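Local coordinates for protein-L-isoaspartate O-methyltransferase beta-aspartate methyltransferase (PDB 2PBF) that probably repairs damaged proteins by methylating isoaspartyl residues, with S-adenosyl-L-methionine as methyl donor, and binds the product S-adenosyl-L-homocysteine, at residues N10-N18 / Y31-R39; L74-I85 / V96-V104. All coordinates share one frame; numbering follows the deposited sequence.

Interaction 1: residues N10-N18 / Y31-R39; sequences NNHKSLLEN and YNTMLQVDR
H12 reaches from the first turn of its helix to the carbonyl of M34 in the last part of helix 28-35, where its NE2 donates to M34 O at 2.7 Å. The N-H points fairly straight at the oxygen (158°), which lies in the imidazole plane, although the ring nitrogen stands above the carbonyl plane. V37 N reaches the same oxygen from the opposite face of that plane, so two donors grip it. With CG anti to the backbone N (chi1 -175°), the imidazole is carried across to D38, whose CA sits over the ring centre, 3.6 Å from the centroid, in a CH-pi contact. L16 CG lies against the other face, toward the rim. L16 also drives CD1 to 3.3 Å from L35 N, while its CB meets Y31 CE1 obliquely at 3.8 Å. K13 CE and E17 OE1 each approach Y31 OH to 3.7 Å. D38 OD1 is hydrogen-bonded to Y48 OH and G40 N. This is an antiparallel pairing of the two N-terminal helices: helical segments 12-18 and 31-35 run at 155°, their axes 10.3 Å apart at closest. Beyond them, M34 packs on helix 64-74, and H12 and M34 both touch Y93 of helix 93-101.

Interaction 2: residues L74-I85 / V96-V104; sequences LINVLKPGSRAI and VCMAIKMNV
In the Rossmann-like methyltransferase core, this contact belongs to the beta-alpha-beta unit of strand 83-87, helix 93-101 and strand 111-116: the end of the helix packs against the start of the first strand and the loop leading into it. Two methionines, one helical turn apart, carry the apolar part. M98, its chain stretched out straight, lays its SD 3.8 Å from A84 CB, and M102 brings its own SD to 3.5 Å from the same methyl, so the small alanine is met by two sulfurs. L78 CD2 touches M98 CG at 3.7 Å, and the L78 side chain lies roughly perpendicular to that of M102. M102 bends at chi3 (83°), which turns its CE toward the backbone of S82 and R83. A Schellman motif closes the helix, with N103, at positive phi, the first residue to leave the helical conformation; facing it, K79 to S82 form a type II turn in which G81 also takes up a positive phi. Here P80 CA makes a CH...O contact of 3.4 Å with M102 O, an oxygen that also accepts from S110 OG. K101 runs past L78 toward I75 O, and its CE lies 4.0 Å from I75 CD1. Its NZ then donates to I75 O at 3.2 Å, in line with the carbonyl bond (C=O...N 160°).

In the fold
Helix 93-101 connects the two contacts, whose centres are about 18 Å apart. Interaction 2 uses its C-terminal end, and the face turned to helix 28-35 meets segment 31-39 directly: T33 CG2 packs 3.3 Å from C97 O, and V37 CG2 lies 3.9 Å from C97 SG. Near the helix start, Y93 OH is hydrogen-bonded to V37 O. The N-terminal helices of interaction 1 thus abut the beta-alpha-beta unit of interaction 2. The bound S-adenosyl-L-homocysteine lies close to both without being touched at these distances: the side chain of R39, whose NH1 is hydrogen-bonded to S62 O, is about 6 Å from it and that of M98 about 8 Å.

Interaction 1: residues N10-N18 / Y31-R39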
ATOM      1  N   ASN A  10       1.447   0.107  25.516  1.00 37.25           N
ATOM      2  CA  ASN A  10       1.726   0.079  24.055  1.00 37.06           C
ATOM      3  C   ASN A  10       1.476   1.389  23.310  1.00 37.19           C
ATOM      4  O   ASN A  10       0.393   1.961  23.362  1.00 37.32           O
ATOM      5  CB  ASN A  10       0.939  -1.025  23.324  1.00 36.73           C
ATOM      6  CG  ASN A  10       1.523  -2.415  23.528  1.00 36.58           C
ATOM      7  OD1 ASN A  10       2.428  -2.619  24.339  1.00 36.62           O
ATOM      8  ND2 ASN A  10       0.991  -3.379  22.804  1.00 35.62           N
ATOM      9  N   ASN A  11       2.482   1.812  22.561  1.00 37.27           N
ATOM     10  CA  ASN A  11       2.409   3.051  21.817  1.00 36.83           C
ATOM     11  C   ASN A  11       3.006   2.868  20.427  1.00 35.77           C
ATOM     12  O   ASN A  11       3.792   1.938  20.181  1.00 35.67           O
ATOM     13  CB  ASN A  11       3.133   4.145  22.602  1.00 37.15           C
ATOM     14  CG  ASN A  11       4.617   3.954  22.606  1.00 38.73           C
ATOM     15  OD1 ASN A  11       5.293   4.343  21.660  1.00 41.45           O
ATOM     16  ND2 ASN A  11       5.142   3.322  23.657  1.00 39.50           N
ATOM     17  N   HIS A  12       2.662   3.766  19.516  1.00 35.44           N
ATOM     18  CA  HIS A  12       3.132   3.633  18.136  1.00 34.58           C
ATOM     19  C   HIS A  12       4.646   3.645  17.952  1.00 34.65           C
ATOM     20  O   HIS A  12       5.201   2.866  17.175  1.00 33.44           O
ATOM     21  CB  HIS A  12       2.513   4.698  17.249  1.00 34.17           C
ATOM     22  CG  HIS A  12       2.855   4.534  15.810  1.00 33.16           C
ATOM     23  ND1 HIS A  12       2.377   3.485  15.051  1.00 32.67           N
ATOM     24  CD2 HIS A  12       3.634   5.276  14.986  1.00 32.12           C
ATOM     25  CE1 HIS A  12       2.833   3.597  13.818  1.00 32.43           C
ATOM     26  NE2 HIS A  12       3.601   4.673  13.754  1.00 34.70           N
ATOM     27  N   LYS A  13       5.314   4.543  18.657  1.00 35.48           N
ATOM     28  CA  LYS A  13       6.749   4.716  18.489  1.00 36.15           C
ATOM     29  C   LYS A  13       7.546   3.498  19.015  1.00 35.97           C
ATOM     30  O   LYS A  13       8.565   3.098  18.444  1.00 36.02           O
ATOM     31  CB  LYS A  13       7.177   6.021  19.184  1.00 36.18           C
ATOM     32  CG  LYS A  13       8.672   6.264  19.179  1.00 36.99           C
ATOM     33  CD  LYS A  13       9.036   7.607  19.791  1.00 37.07           C
ATOM     34  CE  LYS A  13      10.554   7.839  19.673  1.00 40.55           C
ATOM     35  NZ  LYS A  13      11.392   6.697  20.244  1.00 39.10           N
ATOM     36  N   SER A  14       7.076   2.926  20.123  1.00 35.83           N
ATOM     37  CA  SER A  14       7.688   1.751  20.690  1.00 34.88           C
ATOM     38  C   SER A  14       7.475   0.530  19.794  1.00 33.48           C
ATOM     39  O   SER A  14       8.349  -0.328  19.689  1.00 33.68           O
ATOM     40  CB  SER A  14       7.170   1.516  22.102  1.00 35.31           C
ATOM     41  OG  SER A  14       7.672   2.491  23.015  1.00 37.45           O
ATOM     42  N   LEU A  15       6.338   0.476  19.113  1.00 32.11           N
ATOM     43  CA  LEU A  15       6.135  -0.541  18.073  1.00 31.54           C
ATOM     44  C   LEU A  15       7.231  -0.470  17.012  1.00 31.62           C
ATOM     45  O   LEU A  15       7.800  -1.478  16.637  1.00 32.07           O
ATOM     46  CB  LEU A  15       4.734  -0.402  17.426  1.00 30.93           C
ATOM     47  CG  LEU A  15       4.457  -1.216  16.142  1.00 30.57           C
ATOM     48  CD1 LEU A  15       4.737  -2.742  16.292  1.00 28.25           C
ATOM     49  CD2 LEU A  15       3.055  -0.955  15.685  1.00 30.46           C
ATOM     50  N   LEU A  16       7.525   0.738  16.550  1.00 32.37           N
ATOM     51  CA  LEU A  16       8.483   0.962  15.479  1.00 34.24           C
ATOM     52  C   LEU A  16       9.920   0.650  15.892  1.00 35.37           C
ATOM     53  O   LEU A  16      10.712   0.097  15.116  1.00 35.68           O
ATOM     54  CB  LEU A  16       8.343   2.404  14.953  1.00 33.99           C
ATOM     55  CG  LEU A  16       7.012   2.762  14.261  1.00 31.59           C
ATOM     56  CD1 LEU A  16       7.163   4.108  13.589  1.00 30.55           C
ATOM     57  CD2 LEU A  16       6.596   1.736  13.216  1.00 31.69           C
ATOM     58  N   GLU A  17      10.217   0.978  17.139  1.00 37.12           N
ATOM     59  CA  GLU A  17      11.461   0.592  17.791  1.00 38.80           C
ATOM     60  C   GLU A  17      11.620  -0.919  17.936  1.00 38.69           C
ATOM     61  O   GLU A  17      12.728  -1.414  17.833  1.00 39.03           O
ATOM     62  CB  GLU A  17      11.556   1.281  19.158  1.00 39.14           C
ATOM     63  CG  GLU A  17      11.888   2.757  19.066  1.00 43.19           C
ATOM     64  CD  GLU A  17      13.268   3.005  18.450  1.00 48.69           C
ATOM     65  OE1 GLU A  17      13.604   4.192  18.200  1.00 50.71           O
ATOM     66  OE2 GLU A  17      14.020   2.016  18.231  1.00 49.87           O
ATOM     67  N   ASN A  18      10.518  -1.640  18.175  1.00 39.62           N
ATOM     68  CA  ASN A  18      10.527  -3.114  18.246  1.00 40.23           C
ATOM     69  C   ASN A  18      10.845  -3.761  16.897  1.00 40.09           C
ATOM     70  O   ASN A  18      11.665  -4.678  16.826  1.00 40.83           O
ATOM     71  CB  ASN A  18       9.212  -3.666  18.845  1.00 40.86           C
ATOM     72  CG  ASN A  18       9.018  -5.177  18.593  1.00 43.03           C
ATOM     73  OD1 ASN A  18       8.299  -5.582  17.666  1.00 45.44           O
ATOM     74  ND2 ASN A  18       9.657  -6.004  19.411  1.00 43.98           N
ATOM     75  N   TYR A  31      11.245   4.237   8.726  1.00 36.52           N
ATOM     76  CA  TYR A  31      10.952   4.588  10.113  1.00 36.30           C
ATOM     77  C   TYR A  31      10.232   5.912  10.198  1.00 35.81           C
ATOM     78  O   TYR A  31       9.137   5.960  10.755  1.00 35.82           O
ATOM     79  CB  TYR A  31      12.221   4.611  10.996  1.00 37.14           C
ATOM     80  CG  TYR A  31      11.949   5.053  12.433  1.00 38.57           C
ATOM     81  CD1 TYR A  31      11.728   4.118  13.440  1.00 38.96           C
ATOM     82  CD2 TYR A  31      11.864   6.410  12.766  1.00 40.31           C
ATOM     83  CE1 TYR A  31      11.457   4.525  14.754  1.00 40.85           C
ATOM     84  CE2 TYR A  31      11.599   6.827  14.070  1.00 40.06           C
ATOM     85  CZ  TYR A  31      11.390   5.877  15.055  1.00 39.54           C
ATOM     86  OH  TYR A  31      11.127   6.286  16.346  1.00 42.48           O
ATOM     87  N   ASN A  32      10.831   6.978   9.645  1.00 35.04           N
ATOM     88  CA  ASN A  32      10.246   8.328   9.747  1.00 34.75           C
ATOM     89  C   ASN A  32       8.861   8.422   9.126  1.00 33.04           C
ATOM     90  O   ASN A  32       7.989   9.100   9.650  1.00 33.41           O
ATOM     91  CB  ASN A  32      11.174   9.425   9.185  1.00 35.88           C
ATOM     92  CG  ASN A  32      12.556   9.440   9.853  1.00 38.29           C
ATOM     93  OD1 ASN A  32      12.681   9.269  11.072  1.00 42.34           O
ATOM     94  ND2 ASN A  32      13.594   9.654   9.051  1.00 38.99           N
ATOM     95  N   THR A  33       8.656   7.728   8.011  1.00 31.78           N
ATOM     96  CA  THR A  33       7.332   7.682   7.373  1.00 30.03           C
ATOM     97  C   THR A  33       6.297   7.037   8.288  1.00 28.52           C
ATOM     98  O   THR A  33       5.271   7.631   8.584  1.00 27.80           O
ATOM     99  CB  THR A  33       7.385   6.930   6.014  1.00 30.04           C
ATOM    100  OG1 THR A  33       8.411   7.507   5.186  1.00 30.60           O
ATOM    101  CG2 THR A  33       6.027   6.998   5.309  1.00 31.73           C
ATOM    102  N   MET A  34       6.568   5.810   8.724  1.00 28.21           N
ATOM    103  CA  MET A  34       5.670   5.110   9.634  1.00 28.02           C
ATOM    104  C   MET A  34       5.458   5.858  10.956  1.00 28.25           C
ATOM    105  O   MET A  34       4.351   5.873  11.491  1.00 26.96           O
ATOM    106  CB  MET A  34       6.149   3.686   9.879  1.00 28.23           C
ATOM    107  CG  MET A  34       6.076   2.801   8.617  1.00 26.94           C
ATOM    108  SD  MET A  34       6.450   1.066   8.892  1.00 29.51           S
ATOM    109  CE  MET A  34       5.053   0.418   9.827  1.00 26.55           C
ATOM    110  N   LEU A  35       6.512   6.487  11.467  1.00 29.15           N
ATOM    111  CA  LEU A  35       6.403   7.322  12.678  1.00 30.28           C
ATOM    112  C   LEU A  35       5.351   8.418  12.507  1.00 31.07           C
ATOM    113  O   LEU A  35       4.625   8.752  13.437  1.00 30.69           O
ATOM    114  CB  LEU A  35       7.774   7.927  13.033  1.00 30.42           C
ATOM    115  CG  LEU A  35       7.824   8.826  14.290  1.00 31.79           C
ATOM    116  CD1 LEU A  35       7.465   8.022  15.525  1.00 34.46           C
ATOM    117  CD2 LEU A  35       9.185   9.516  14.440  1.00 30.82           C
ATOM    118  N   GLN A  36       5.268   8.964  11.294  1.00 32.22           N
ATOM    119  CA  GLN A  36       4.279   9.983  10.967  1.00 32.63           C
ATOM    120  C   GLN A  36       2.841   9.463  10.855  1.00 32.29           C
ATOM    121  O   GLN A  36       1.886  10.260  10.838  1.00 32.34           O
ATOM    122  CB  GLN A  36       4.703  10.741   9.698  1.00 32.95           C
ATOM    123  CG  GLN A  36       5.954  11.606   9.903  1.00 34.06           C
ATOM    124  CD  GLN A  36       6.385  12.337   8.643  1.00 33.19           C
ATOM    125  OE1 GLN A  36       5.859  13.387   8.325  1.00 37.63           O
ATOM    126  NE2 GLN A  36       7.359  11.780   7.930  1.00 37.92           N
ATOM    127  N   VAL A  37       2.679   8.136  10.792  1.00 31.52           N
ATOM    128  CA  VAL A  37       1.363   7.521  10.635  1.00 30.49           C
ATOM    129  C   VAL A  37       1.062   6.520  11.786  1.00 30.84           C
ATOM    130  O   VAL A  37       1.457   5.350  11.736  1.00 29.73           O
ATOM    131  CB  VAL A  37       1.205   6.825   9.219  1.00 30.70           C
ATOM    132  CG1 VAL A  37      -0.230   6.436   8.990  1.00 28.56           C
ATOM    133  CG2 VAL A  37       1.673   7.753   8.089  1.00 30.36           C
ATOM    134  N   ASP A  38       0.364   6.999  12.813  1.00 30.87           N
ATOM    135  CA  ASP A  38       0.037   6.216  13.986  1.00 31.47           C
ATOM    136  C   ASP A  38      -1.002   5.131  13.671  1.00 30.97           C
ATOM    137  O   ASP A  38      -2.147   5.439  13.296  1.00 31.10           O
ATOM    138  CB  ASP A  38      -0.475   7.146  15.108  1.00 31.93           C
ATOM    139  CG  ASP A  38      -0.701   6.418  16.444  1.00 34.14           C
ATOM    140  OD1 ASP A  38      -0.951   5.200  16.462  1.00 30.89           O
ATOM    141  OD2 ASP A  38      -0.644   7.097  17.500  1.00 39.07           O
ATOM    142  N   ARG A  39      -0.603   3.872  13.865  1.00 30.05           N
ATOM    143  CA  ARG A  39      -1.431   2.694  13.554  1.00 29.52           C
ATOM    144  C   ARG A  39      -2.771   2.675  14.284  1.00 30.36           C
ATOM    145  O   ARG A  39      -3.783   2.234  13.720  1.00 29.27           O
ATOM    146  CB  ARG A  39      -0.640   1.406  13.834  1.00 29.68           C
ATOM    147  CG  ARG A  39      -1.243   0.117  13.276  1.00 27.70           C
ATOM    148  CD  ARG A  39      -0.360  -1.108  13.606  1.00 27.91           C
ATOM    149  NE  ARG A  39      -1.079  -2.378  13.473  1.00 27.09           N
ATOM    150  CZ  ARG A  39      -1.278  -3.030  12.316  1.00 27.00           C
ATOM    151  NH1 ARG A  39      -0.785  -2.545  11.189  1.00 24.12           N
ATOM    152  NH2 ARG A  39      -1.959  -4.170  12.289  1.00 24.63           N
TER

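Interaction 2: residues L74-I85 / V96-V104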
ATOM      1  N   LEU A  74       9.579  -0.258  -1.588  1.00 32.45           N
ATOM      2  CA  LEU A  74       9.113   0.838  -2.429  1.00 32.39           C
ATOM      3  C   LEU A  74       9.759   2.174  -2.062  1.00 32.22           C
ATOM      4  O   LEU A  74       9.482   3.183  -2.688  1.00 32.13           O
ATOM      5  CB  LEU A  74       7.578   0.941  -2.348  1.00 32.24           C
ATOM      6  CG  LEU A  74       6.771  -0.163  -3.031  1.00 31.40           C
ATOM      7  CD1 LEU A  74       5.319  -0.081  -2.668  1.00 29.50           C
ATOM      8  CD2 LEU A  74       6.961  -0.158  -4.538  1.00 31.48           C
ATOM      9  N   ILE A  75      10.624   2.177  -1.048  1.00 32.86           N
ATOM     10  CA  ILE A  75      11.067   3.422  -0.437  1.00 33.09           C
ATOM     11  C   ILE A  75      11.669   4.433  -1.418  1.00 33.96           C
ATOM     12  O   ILE A  75      11.439   5.640  -1.292  1.00 35.00           O
ATOM     13  CB  ILE A  75      11.969   3.185   0.827  1.00 33.70           C
ATOM     14  CG1 ILE A  75      11.800   4.327   1.836  1.00 33.28           C
ATOM     15  CG2 ILE A  75      13.446   2.972   0.467  1.00 32.73           C
ATOM     16  CD1 ILE A  75      10.365   4.508   2.302  1.00 33.82           C
ATOM     17  N   ASN A  76      12.408   3.940  -2.407  1.00 35.03           N
ATOM     18  CA  ASN A  76      13.115   4.814  -3.344  1.00 35.49           C
ATOM     19  C   ASN A  76      12.289   5.220  -4.563  1.00 35.16           C
ATOM     20  O   ASN A  76      12.697   6.115  -5.290  1.00 35.92           O
ATOM     21  CB  ASN A  76      14.444   4.196  -3.814  1.00 35.92           C
ATOM     22  CG  ASN A  76      15.420   3.973  -2.697  1.00 38.19           C
ATOM     23  OD1 ASN A  76      16.015   2.889  -2.586  1.00 42.46           O
ATOM     24  ND2 ASN A  76      15.599   4.984  -1.848  1.00 40.65           N
ATOM     25  N   VAL A  77      11.153   4.561  -4.797  1.00 34.62           N
ATOM     26  CA  VAL A  77      10.251   4.959  -5.878  1.00 33.71           C
ATOM     27  C   VAL A  77       9.095   5.804  -5.332  1.00 34.01           C
ATOM     28  O   VAL A  77       8.404   6.508  -6.080  1.00 33.86           O
ATOM     29  CB  VAL A  77       9.747   3.755  -6.715  1.00 34.14           C
ATOM     30  CG1 VAL A  77      10.931   3.058  -7.393  1.00 33.31           C
ATOM     31  CG2 VAL A  77       8.931   2.748  -5.847  1.00 32.95           C
ATOM     32  N   LEU A  78       8.905   5.755  -4.011  1.00 33.38           N
ATOM     33  CA  LEU A  78       7.949   6.648  -3.366  1.00 32.82           C
ATOM     34  C   LEU A  78       8.611   8.013  -3.217  1.00 33.42           C
ATOM     35  O   LEU A  78       8.984   8.420  -2.115  1.00 33.29           O
ATOM     36  CB  LEU A  78       7.487   6.089  -2.014  1.00 31.97           C
ATOM     37  CG  LEU A  78       6.692   4.780  -2.070  1.00 30.16           C
ATOM     38  CD1 LEU A  78       6.568   4.162  -0.658  1.00 29.20           C
ATOM     39  CD2 LEU A  78       5.331   5.004  -2.711  1.00 26.05           C
ATOM     40  N   LYS A  79       8.764   8.714  -4.336  1.00 33.32           N
ATOM     41  CA  LYS A  79       9.458  10.015  -4.324  1.00 33.93           C
ATOM     42  C   LYS A  79       8.508  11.188  -4.546  1.00 32.93           C
ATOM     43  O   LYS A  79       7.560  11.086  -5.311  1.00 32.73           O
ATOM     44  CB  LYS A  79      10.573  10.044  -5.369  1.00 33.87           C
ATOM     45  CG  LYS A  79      11.750   9.089  -5.073  1.00 37.57           C
ATOM     46  CD  LYS A  79      12.659   9.649  -3.957  1.00 41.46           C
ATOM     47  CE  LYS A  79      13.516   8.595  -3.273  1.00 43.33           C
ATOM     48  NZ  LYS A  79      14.693   8.122  -4.090  1.00 43.79           N
ATOM     49  N   PRO A  80       8.762  12.315  -3.884  1.00 33.10           N
ATOM     50  CA  PRO A  80       7.882  13.445  -4.222  1.00 33.41           C
ATOM     51  C   PRO A  80       7.979  13.729  -5.730  1.00 32.94           C
ATOM     52  O   PRO A  80       9.060  13.688  -6.300  1.00 33.03           O
ATOM     53  CB  PRO A  80       8.455  14.605  -3.420  1.00 32.84           C
ATOM     54  CG  PRO A  80       9.279  13.958  -2.335  1.00 33.76           C
ATOM     55  CD  PRO A  80       9.770  12.657  -2.869  1.00 32.63           C
ATOM     56  N   GLY A  81       6.854  13.974  -6.373  1.00 32.51           N
ATOM     57  CA  GLY A  81       6.887  14.236  -7.795  1.00 32.88           C
ATOM     58  C   GLY A  81       6.439  13.020  -8.536  1.00 32.39           C
ATOM     59  O   GLY A  81       6.151  13.093  -9.714  1.00 33.14           O
ATOM     60  N   SER A  82       6.351  11.892  -7.834  1.00 32.00           N
ATOM     61  CA  SER A  82       5.981  10.634  -8.473  1.00 31.56           C
ATOM     62  C   SER A  82       4.537  10.246  -8.259  1.00 30.69           C
ATOM     63  O   SER A  82       3.790  10.944  -7.553  1.00 30.70           O
ATOM     64  CB  SER A  82       6.916   9.514  -8.020  1.00 32.00           C
ATOM     65  OG  SER A  82       8.091   9.519  -8.833  1.00 33.69           O
ATOM     66  N   ARG A  83       4.146   9.136  -8.886  1.00 29.79           N
ATOM     67  CA  ARG A  83       2.787   8.616  -8.839  1.00 28.41           C
ATOM     68  C   ARG A  83       2.793   7.188  -8.279  1.00 27.23           C
ATOM     69  O   ARG A  83       3.505   6.315  -8.787  1.00 26.84           O
ATOM     70  CB  ARG A  83       2.157   8.633 -10.229  1.00 27.81           C
ATOM     71  CG  ARG A  83       2.265   9.979 -10.942  1.00 28.96           C
ATOM     72  CD  ARG A  83       1.476   9.992 -12.237  1.00 27.83           C
ATOM     73  NE  ARG A  83       0.034  10.204 -12.044  1.00 30.95           N
ATOM     74  CZ  ARG A  83      -0.917   9.384 -12.479  1.00 32.21           C
ATOM     75  NH1 ARG A  83      -0.600   8.258 -13.133  1.00 31.91           N
ATOM     76  NH2 ARG A  83      -2.186   9.680 -12.253  1.00 31.27           N
ATOM     77  N   ALA A  84       1.994   6.977  -7.239  1.00 26.45           N
ATOM     78  CA  ALA A  84       1.866   5.681  -6.536  1.00 25.62           C
ATOM     79  C   ALA A  84       0.400   5.238  -6.504  1.00 26.15           C
ATOM     80  O   ALA A  84      -0.517   6.062  -6.486  1.00 26.38           O
ATOM     81  CB  ALA A  84       2.399   5.802  -5.109  1.00 25.21           C
ATOM     82  N   ILE A  85       0.181   3.927  -6.531  1.00 26.97           N
ATOM     83  CA  ILE A  85      -1.156   3.364  -6.387  1.00 27.42           C
ATOM     84  C   ILE A  85      -1.093   2.222  -5.370  1.00 27.23           C
ATOM     85  O   ILE A  85      -0.175   1.394  -5.400  1.00 26.86           O
ATOM     86  CB  ILE A  85      -1.806   2.949  -7.766  1.00 27.11           C
ATOM     87  CG1 ILE A  85      -3.186   2.310  -7.569  1.00 28.87           C
ATOM     88  CG2 ILE A  85      -0.855   2.058  -8.621  1.00 28.34           C
ATOM     89  CD1 ILE A  85      -3.975   2.183  -8.887  1.00 27.99           C
ATOM     90  N   VAL A  96      -1.796   6.359   3.177  1.00 25.68           N
ATOM     91  CA  VAL A  96      -1.318   7.525   3.927  1.00 25.69           C
ATOM     92  C   VAL A  96       0.217   7.535   4.058  1.00 26.57           C
ATOM     93  O   VAL A  96       0.852   8.577   3.890  1.00 26.12           O
ATOM     94  CB  VAL A  96      -2.035   7.613   5.297  1.00 25.87           C
ATOM     95  CG1 VAL A  96      -1.529   8.791   6.123  1.00 24.14           C
ATOM     96  CG2 VAL A  96      -3.535   7.741   5.073  1.00 24.39           C
ATOM     97  N   CYS A  97       0.813   6.383   4.332  1.00 26.90           N
ATOM     98  CA  CYS A  97       2.266   6.271   4.326  1.00 27.54           C
ATOM     99  C   CYS A  97       2.818   6.770   2.978  1.00 27.97           C
ATOM    100  O   CYS A  97       3.751   7.565   2.947  1.00 28.02           O
ATOM    101  CB  CYS A  97       2.723   4.826   4.658  1.00 27.41           C
ATOM    102  SG  CYS A  97       2.701   4.384   6.435  1.00 27.26           S
ATOM    103  N   MET A  98       2.219   6.348   1.869  1.00 27.59           N
ATOM    104  CA  MET A  98       2.652   6.847   0.564  1.00 28.93           C
ATOM    105  C   MET A  98       2.466   8.361   0.388  1.00 28.64           C
ATOM    106  O   MET A  98       3.360   9.030  -0.125  1.00 28.02           O
ATOM    107  CB  MET A  98       1.936   6.124  -0.572  1.00 29.15           C
ATOM    108  CG  MET A  98       2.269   4.657  -0.752  1.00 29.45           C
ATOM    109  SD  MET A  98       1.128   4.012  -2.008  1.00 32.41           S
ATOM    110  CE  MET A  98       1.848   2.407  -2.215  1.00 31.22           C
ATOM    111  N   ALA A  99       1.301   8.889   0.794  1.00 28.51           N
ATOM    112  CA  ALA A  99       1.029  10.335   0.774  1.00 28.80           C
ATOM    113  C   ALA A  99       2.074  11.143   1.546  1.00 29.14           C
ATOM    114  O   ALA A  99       2.435  12.254   1.144  1.00 29.59           O
ATOM    115  CB  ALA A  99      -0.372  10.622   1.353  1.00 28.62           C
ATOM    116  N   ILE A 100       2.510  10.590   2.676  1.00 29.13           N
ATOM    117  CA  ILE A 100       3.483  11.233   3.546  1.00 29.74           C
ATOM    118  C   ILE A 100       4.862  11.254   2.926  1.00 30.20           C
ATOM    119  O   ILE A 100       5.488  12.307   2.854  1.00 30.57           O
ATOM    120  CB  ILE A 100       3.538  10.581   4.958  1.00 30.12           C
ATOM    121  CG1 ILE A 100       2.368  11.065   5.793  1.00 29.63           C
ATOM    122  CG2 ILE A 100       4.884  10.907   5.685  1.00 30.33           C
ATOM    123  CD1 ILE A 100       2.174  12.564   5.761  1.00 28.45           C
ATOM    124  N   LYS A 101       5.306  10.099   2.445  1.00 30.23           N
ATOM    125  CA  LYS A 101       6.632   9.973   1.867  1.00 31.55           C
ATOM    126  C   LYS A 101       6.790  10.820   0.605  1.00 31.46           C
ATOM    127  O   LYS A 101       7.885  11.322   0.285  1.00 32.17           O
ATOM    128  CB  LYS A 101       6.907   8.507   1.537  1.00 31.14           C
ATOM    129  CG  LYS A 101       8.295   8.089   1.907  1.00 33.98           C
ATOM    130  CD  LYS A 101       9.215   8.255   0.763  1.00 32.45           C
ATOM    131  CE  LYS A 101      10.641   8.387   1.199  1.00 32.23           C
ATOM    132  NZ  LYS A 101      11.457   8.623  -0.049  1.00 34.62           N
ATOM    133  N   MET A 102       5.694  10.951  -0.128  1.00 31.23           N
ATOM    134  CA  MET A 102       5.701  11.657  -1.397  1.00 31.23           C
ATOM    135  C   MET A 102       5.254  13.123  -1.266  1.00 30.71           C
ATOM    136  O   MET A 102       5.184  13.850  -2.251  1.00 29.94           O
ATOM    137  CB  MET A 102       4.821  10.893  -2.400  1.00 31.22           C
ATOM    138  CG  MET A 102       5.402   9.539  -2.826  1.00 31.35           C
ATOM    139  SD  MET A 102       4.184   8.475  -3.618  1.00 33.77           S
ATOM    140  CE  MET A 102       4.252   9.125  -5.264  1.00 33.90           C
ATOM    141  N   ASN A 103       4.898  13.532  -0.053  1.00 30.84           N
ATOM    142  CA  ASN A 103       4.510  14.898   0.226  1.00 31.25           C
ATOM    143  C   ASN A 103       3.441  15.425  -0.705  1.00 31.45           C
ATOM    144  O   ASN A 103       3.592  16.504  -1.284  1.00 31.79           O
ATOM    145  CB  ASN A 103       5.739  15.824   0.203  1.00 31.93           C
ATOM    146  CG  ASN A 103       5.544  17.103   1.033  1.00 33.26           C
ATOM    147  OD1 ASN A 103       4.454  17.399   1.571  1.00 34.50           O
ATOM    148  ND2 ASN A 103       6.612  17.874   1.129  1.00 35.93           N
ATOM    149  N   VAL A 104       2.360  14.662  -0.869  1.00 32.16           N
ATOM    150  CA  VAL A 104       1.223  15.096  -1.682  1.00 32.68           C
ATOM    151  C   VAL A 104       0.664  16.438  -1.223  1.00 33.21           C
ATOM    152  O   VAL A 104       0.040  17.158  -2.012  1.00 33.78           O
ATOM    153  CB  VAL A 104       0.078  14.049  -1.741  1.00 32.65           C
ATOM    154  CG1 VAL A 104       0.547  12.784  -2.451  1.00 31.70           C
ATOM    155  CG2 VAL A 104      -0.421  13.736  -0.357  1.00 33.48           C
TER